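Local coordinates for gamma-glutamylcyclotransferase (PDB 3CRY), which catalyses the formation of 5-oxoproline from gamma-glutamyl dipeptides, releasing the amino acid, and also induces cytochrome c release from mitochondria, at residues A38-D52 with I71-K85. The protein carries 1 engineered substitution. Residues are numbered along the deposited sequence; the frame is centred on the assembly and turned at random.
Sequences AAFFCVARLQDFKLD and IFQSPGDEVWGVVWK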
loop_
_atom_site.group_PDB
_atom_site.type_symbol
_atom_site.label_atom_id
_atom_site.label_comp_id
_atom_site.label_asym_id
_atom_site.label_seq_id
_atom_site.Cartn_x
_atom_site.Cartn_y
_atom_site.Cartn_z
ATOM N N ALA A 38 22.096 -7.585 -1.659
ATOM C CA ALA A 38 21.650 -6.200 -1.420
ATOM C C ALA A 38 22.861 -5.304 -1.154
ATOM O O ALA A 38 23.773 -5.675 -0.405
ATOM C CB ALA A 38 20.686 -6.140 -0.238
ATOM N N ALA A 39 22.867 -4.126 -1.762
ATOM C CA ALA A 39 23.948 -3.164 -1.561
ATOM C C ALA A 39 23.401 -1.839 -1.042
ATOM O O ALA A 39 22.378 -1.336 -1.539
ATOM C CB ALA A 39 24.698 -2.948 -2.858
ATOM N N PHE A 40 24.060 -1.274 -0.032
ATOM C CA PHE A 40 23.691 0.057 0.466
ATOM C C PHE A 40 23.722 1.070 -0.676
ATOM O O PHE A 40 24.703 1.138 -1.426
ATOM C CB PHE A 40 24.645 0.527 1.576
ATOM C CG PHE A 40 24.346 1.930 2.080
ATOM C CD1 PHE A 40 23.384 2.139 3.068
ATOM C CD2 PHE A 40 25.018 3.044 1.548
ATOM C CE1 PHE A 40 23.107 3.440 3.527
ATOM C CE2 PHE A 40 24.737 4.349 1.998
ATOM C CZ PHE A 40 23.764 4.540 2.988
ATOM N N PHE A 41 22.644 1.855 -0.786
ATOM C CA PHE A 41 22.529 2.901 -1.815
ATOM C C PHE A 41 22.543 4.301 -1.207
ATOM O O PHE A 41 23.373 5.126 -1.592
ATOM C CB PHE A 41 21.288 2.661 -2.676
ATOM C CG PHE A 41 21.174 3.561 -3.884
ATOM C CD1 PHE A 41 21.900 3.282 -5.038
ATOM C CD2 PHE A 41 20.289 4.637 -3.887
ATOM C CE1 PHE A 41 21.780 4.098 -6.182
ATOM C CE2 PHE A 41 20.162 5.464 -5.018
ATOM C CZ PHE A 41 20.911 5.191 -6.168
ATOM N N CYS A 42 21.628 4.582 -0.273
ATOM C CA CYS A 42 21.657 5.870 0.447
ATOM C C CYS A 42 20.675 5.872 1.610
ATOM O O CYS A 42 19.833 4.973 1.714
ATOM C CB CYS A 42 21.303 7.012 -0.502
ATOM S SG CYS A 42 19.603 7.032 -1.092
ATOM N N VAL A 43 20.815 6.876 2.484
ATOM C CA VAL A 43 19.843 7.185 3.525
ATOM C C VAL A 43 18.808 8.125 2.910
ATOM O O VAL A 43 19.157 8.983 2.097
ATOM C CB VAL A 43 20.532 7.897 4.708
ATOM C CG1 VAL A 43 19.512 8.336 5.758
ATOM C CG2 VAL A 43 21.564 6.958 5.343
ATOM N N ALA A 44 17.548 7.949 3.279
ATOM C CA ALA A 44 16.486 8.793 2.709
ATOM C C ALA A 44 15.308 9.001 3.652
ATOM O O ALA A 44 15.082 8.198 4.574
ATOM C CB ALA A 44 16.022 8.234 1.358
ATOM N N ARG A 45 14.550 10.076 3.390
ATOM C CA ARG A 45 13.402 10.458 4.212
ATOM C C ARG A 45 12.097 10.280 3.442
ATOM O O ARG A 45 11.960 10.767 2.308
ATOM C CB ARG A 45 13.548 11.924 4.679
ATOM C CG ARG A 45 12.293 12.491 5.351
ATOM C CD ARG A 45 12.503 13.779 6.162
ATOM N NE ARG A 45 13.219 14.837 5.454
ATOM C CZ ARG A 45 13.652 15.959 6.042
ATOM N NH1 ARG A 45 13.440 16.170 7.347
ATOM N NH2 ARG A 45 14.297 16.886 5.337
ATOM N N LEU A 46 11.143 9.577 4.060
ATOM C CA LEU A 46 9.794 9.495 3.530
ATOM C C LEU A 46 8.919 10.538 4.228
ATOM O O LEU A 46 8.659 10.460 5.433
ATOM C CB LEU A 46 9.241 8.059 3.641
ATOM C CG LEU A 46 7.801 7.830 3.161
ATOM C CD1 LEU A 46 7.632 8.111 1.673
ATOM C CD2 LEU A 46 7.360 6.400 3.510
ATOM N N GLN A 47 8.488 11.532 3.452
ATOM C CA GLN A 47 7.672 12.624 3.982
ATOM C C GLN A 47 6.206 12.183 4.171
ATOM O O GLN A 47 5.662 11.426 3.351
ATOM C CB GLN A 47 7.790 13.831 3.026
ATOM C CG GLN A 47 7.610 15.211 3.657
ATOM C CD GLN A 47 8.541 15.462 4.834
ATOM O OE1 GLN A 47 8.092 15.504 5.970
ATOM N NE2 GLN A 47 9.839 15.587 4.569
ATOM N N ASP A 48 5.569 12.647 5.242
ATOM C CA ASP A 48 4.142 12.481 5.473
ATOM C C ASP A 48 3.715 11.017 5.699
ATOM O O ASP A 48 2.607 10.608 5.330
ATOM C CB ASP A 48 3.298 13.158 4.367
ATOM C CG ASP A 48 3.627 14.651 4.200
ATOM O OD1 ASP A 48 3.670 15.375 5.218
ATOM O OD2 ASP A 48 3.881 15.085 3.051
ATOM N N PHE A 49 4.594 10.255 6.352
ATOM C CA PHE A 49 4.263 8.931 6.886
ATOM C C PHE A 49 4.745 8.866 8.330
ATOM O O PHE A 49 5.664 9.626 8.716
ATOM C CB PHE A 49 4.987 7.825 6.109
ATOM C CG PHE A 49 4.338 7.443 4.792
ATOM C CD1 PHE A 49 4.442 8.276 3.678
ATOM C CD2 PHE A 49 3.674 6.208 4.657
ATOM C CE1 PHE A 49 3.875 7.906 2.454
ATOM C CE2 PHE A 49 3.106 5.847 3.436
ATOM C CZ PHE A 49 3.218 6.685 2.343
ATOM N N LYS A 50 4.141 7.966 9.107
ATOM C CA LYS A 50 4.484 7.770 10.524
ATOM C C LYS A 50 4.792 6.298 10.767
ATOM O O LYS A 50 4.114 5.415 10.206
ATOM C CB LYS A 50 3.321 8.222 11.416
ATOM C CG LYS A 50 3.552 8.056 12.912
ATOM C CD LYS A 50 2.323 8.538 13.713
ATOM C CE LYS A 50 2.564 8.475 15.221
ATOM N NZ LYS A 50 3.303 9.680 15.690
ATOM N N LEU A 51 5.795 6.032 11.603
ATOM C CA LEU A 51 6.196 4.667 11.957
ATOM C C LEU A 51 5.281 4.108 13.062
ATOM O O LEU A 51 4.938 4.816 14.021
ATOM C CB LEU A 51 7.662 4.690 12.449
ATOM C CG LEU A 51 8.328 3.358 12.820
ATOM C CD1 LEU A 51 8.610 2.521 11.588
ATOM C CD2 LEU A 51 9.614 3.623 13.581
ATOM N N ASP A 52 4.894 2.839 12.951
ATOM C CA ASP A 52 4.077 2.190 13.973
ATOM C C ASP A 52 4.572 0.742 14.075
ATOM O O ASP A 52 5.420 0.302 13.273
ATOM C CB ASP A 52 2.583 2.243 13.605
ATOM C CG ASP A 52 1.651 1.925 14.772
ATOM O OD1 ASP A 52 2.077 1.873 15.955
ATOM O OD2 ASP A 52 0.456 1.702 14.481
ATOM N N ILE A 71 4.204 1.429 8.362
ATOM C CA ILE A 71 4.100 2.895 8.171
ATOM C C ILE A 71 2.715 3.203 7.636
ATOM O O ILE A 71 2.068 2.344 6.997
ATOM C CB ILE A 71 5.185 3.464 7.218
ATOM C CG1 ILE A 71 5.150 2.758 5.842
ATOM C CG2 ILE A 71 6.598 3.353 7.874
ATOM C CD1 ILE A 71 6.137 3.310 4.780
ATOM N N PHE A 72 2.236 4.406 7.934
ATOM C CA PHE A 72 0.943 4.832 7.390
ATOM C C PHE A 72 0.953 6.329 7.096
ATOM O O PHE A 72 1.770 7.068 7.653
ATOM C CB PHE A 72 -0.223 4.396 8.291
ATOM C CG PHE A 72 -0.241 5.041 9.667
ATOM C CD1 PHE A 72 -0.713 6.349 9.842
ATOM C CD2 PHE A 72 0.165 4.316 10.794
ATOM C CE1 PHE A 72 -0.754 6.930 11.121
ATOM C CE2 PHE A 72 0.124 4.885 12.075
ATOM C CZ PHE A 72 -0.332 6.183 12.242
ATOM N N GLN A 73 0.093 6.765 6.179
ATOM C CA GLN A 73 0.092 8.183 5.783
ATOM C C GLN A 73 -0.377 9.109 6.908
ATOM O O GLN A 73 -1.418 8.872 7.549
ATOM C CB GLN A 73 -0.721 8.354 4.492
ATOM C CG GLN A 73 0.017 7.757 3.301
ATOM C CD GLN A 73 -0.873 7.519 2.128
ATOM O OE1 GLN A 73 -1.881 6.803 2.238
ATOM N NE2 GLN A 73 -0.509 8.111 0.982
ATOM N N SER A 74 0.414 10.149 7.154
ATOM C CA SER A 74 0.183 11.080 8.263
ATOM C C SER A 74 0.834 12.427 7.926
ATOM O O SER A 74 2.060 12.577 8.046
ATOM C CB SER A 74 0.779 10.490 9.552
ATOM O OG SER A 74 0.419 11.240 10.708
ATOM N N PRO A 75 0.036 13.405 7.454
ATOM C CA PRO A 75 0.624 14.684 7.039
ATOM C C PRO A 75 1.472 15.326 8.136
ATOM O O PRO A 75 1.014 15.424 9.270
ATOM C CB PRO A 75 -0.603 15.569 6.773
ATOM C CG PRO A 75 -1.677 14.595 6.374
ATOM C CD PRO A 75 -1.424 13.365 7.229
ATOM N N GLY A 76 2.685 15.753 7.790
ATOM C CA GLY A 76 3.546 16.442 8.763
ATOM C C GLY A 76 4.543 15.573 9.504
ATOM O O GLY A 76 5.496 16.097 10.101
ATOM N N ASP A 77 4.310 14.256 9.491
ATOM C CA ASP A 77 5.229 13.279 10.087
ATOM C C ASP A 77 6.275 12.834 9.066
ATOM O O ASP A 77 6.173 13.150 7.890
ATOM C CB ASP A 77 4.449 12.070 10.612
ATOM C CG ASP A 77 3.769 12.343 11.941
ATOM O OD1 ASP A 77 4.476 12.727 12.904
ATOM O OD2 ASP A 77 2.535 12.175 12.037
ATOM N N GLU A 78 7.299 12.107 9.509
ATOM C CA GLU A 78 8.255 11.576 8.546
ATOM C C GLU A 78 8.860 10.283 9.067
ATOM O O GLU A 78 8.829 10.023 10.275
ATOM C CB GLU A 78 9.361 12.591 8.210
ATOM C CG GLU A 78 10.219 12.957 9.397
ATOM C CD GLU A 78 11.027 14.234 9.171
ATOM O OE1 GLU A 78 10.493 15.219 8.583
ATOM O OE2 GLU A 78 12.200 14.246 9.594
ATOM N N VAL A 79 9.369 9.480 8.136
ATOM C CA VAL A 79 10.057 8.231 8.452
ATOM C C VAL A 79 11.394 8.235 7.704
ATOM O O VAL A 79 11.413 8.443 6.481
ATOM C CB VAL A 79 9.205 7.003 8.008
ATOM C CG1 VAL A 79 10.013 5.705 8.097
ATOM C CG2 VAL A 79 7.952 6.890 8.858
ATOM N N TRP A 80 12.495 8.020 8.429
ATOM C CA TRP A 80 13.807 7.856 7.792
ATOM C C TRP A 80 14.121 6.381 7.609
ATOM O O TRP A 80 13.746 5.546 8.440
ATOM C CB TRP A 80 14.902 8.505 8.634
ATOM C CG TRP A 80 14.934 10.018 8.507
ATOM C CD1 TRP A 80 14.233 10.924 9.255
ATOM C CD2 TRP A 80 15.715 10.775 7.580
ATOM N NE1 TRP A 80 14.541 12.210 8.855
ATOM C CE2 TRP A 80 15.446 12.143 7.824
ATOM C CE3 TRP A 80 16.623 10.433 6.566
ATOM C CZ2 TRP A 80 16.050 13.168 7.083
ATOM C CZ3 TRP A 80 17.221 11.472 5.819
ATOM C CH2 TRP A 80 16.930 12.815 6.101
ATOM N N GLY A 81 14.844 6.064 6.541
ATOM C CA GLY A 81 15.205 4.685 6.304
ATOM C C GLY A 81 16.432 4.575 5.417
ATOM O O GLY A 81 17.084 5.575 5.101
ATOM N N VAL A 82 16.720 3.338 5.023
ATOM C CA VAL A 82 17.869 3.009 4.173
ATOM C C VAL A 82 17.336 2.511 2.838
ATOM O O VAL A 82 16.456 1.636 2.806
ATOM C CB VAL A 82 18.767 1.888 4.791
ATOM C CG1 VAL A 82 19.778 1.341 3.737
ATOM C CG2 VAL A 82 19.497 2.424 6.035
ATOM N N VAL A 83 17.876 3.076 1.761
ATOM C CA VAL A 83 17.601 2.599 0.402
ATOM C C VAL A 83 18.670 1.571 0.033
ATOM O O VAL A 83 19.887 1.870 0.069
ATOM C CB VAL A 83 17.540 3.755 -0.633
ATOM C CG1 VAL A 83 17.284 3.198 -2.010
ATOM C CG2 VAL A 83 16.421 4.773 -0.240
ATOM N N TRP A 84 18.202 0.371 -0.318
ATOM C CA TRP A 84 19.049 -0.725 -0.792
ATOM C C TRP A 84 18.907 -0.929 -2.298
ATOM O O TRP A 84 17.795 -0.915 -2.828
ATOM C CB TRP A 84 18.670 -2.045 -0.096
ATOM C CG TRP A 84 18.861 -2.031 1.401
ATOM C CD1 TRP A 84 17.898 -1.803 2.342
ATOM C CD2 TRP A 84 20.088 -2.240 2.118
ATOM N NE1 TRP A 84 18.444 -1.854 3.605
ATOM C CE2 TRP A 84 19.787 -2.123 3.501
ATOM C CE3 TRP A 84 21.411 -2.534 1.728
ATOM C CZ2 TRP A 84 20.774 -2.274 4.513
ATOM C CZ3 TRP A 84 22.394 -2.679 2.731
ATOM C CH2 TRP A 84 22.062 -2.541 4.113
ATOM N N LYS A 85 20.029 -1.151 -2.984
ATOM C CA LYS A 85 19.979 -1.523 -4.401
ATOM C C LYS A 85 20.020 -3.041 -4.509
ATOM O O LYS A 85 20.924 -3.699 -3.959
ATOM C CB LYS A 85 21.169 -0.920 -5.149
ATOM C CG LYS A 85 21.123 -1.118 -6.664
ATOM C CD LYS A 85 22.359 -0.451 -7.263
ATOM C CE LYS A 85 22.191 -0.155 -8.735
ATOM N NZ LYS A 85 23.524 0.228 -9.302
HETATM O O HOH W 1 1.439 12.198 14.434
HETATM O O HOH W 2 7.490 8.410 12.317
#
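Ala39 and Lys85 form a hydrogen-bonded antiparallel pair at one end of a long two-strand ribbon that turns a corner, so that 39-46 with 77-85 belongs to the five-stranded sheet of the gamma-glutamylcyclotransferase fold and 49-52 with 71-74 to a second, three-stranded one. A classic beta bulge follows: Val83 O accepts from both Phe41 N (2.9 Å) and Cys42 N (3.2 Å), shifting the register by one residue. The side chains of Cys42, Ala44 and Val83 share one face of the sheet, where Ala44 meets Val112 of the adjoining strand 106-114 and Val83 meets Cys122 of strand 119-126. On the other face Arg45 CB sits squarely over the six-membered ring of Trp80, 3.5 Å from its centroid, a CH-pi contact. With CG anti to the backbone N (chi1 170°), the arginine runs on across the indole, and a bend at chi3 takes NH1 to a salt bridge with Glu78 OE2, 3.2 Å away. OE2 lies near the guanidinium plane, while the carboxylate plane is turned 76° to it; Trp80 NE1 reaches the same oxygen from the same face. At the corner Asp48 N bonds Asp77 O, and Asp48 O accepts from Ser74 N. The type II turn from Ser74 to Asp77 is braced by the Asp48 carboxylate: OD1 receives Gly76 N on its anti lone pair, 2.8 Å away and almost straight at 177°. Leu46 CD2 and Gln73 CG cover opposite faces of the Phe49 ring, where Ile71 CD1 also touches both Leu46 and Phe49. Gln73 continues into the dimer interface, its NE2 bonded to Tyr105 O of the second subunit. Lys50 pairs with Phe72 through two backbone bonds, and a water bridges Leu51 N of strand 49-52 and Glu78 O of strand 77-85.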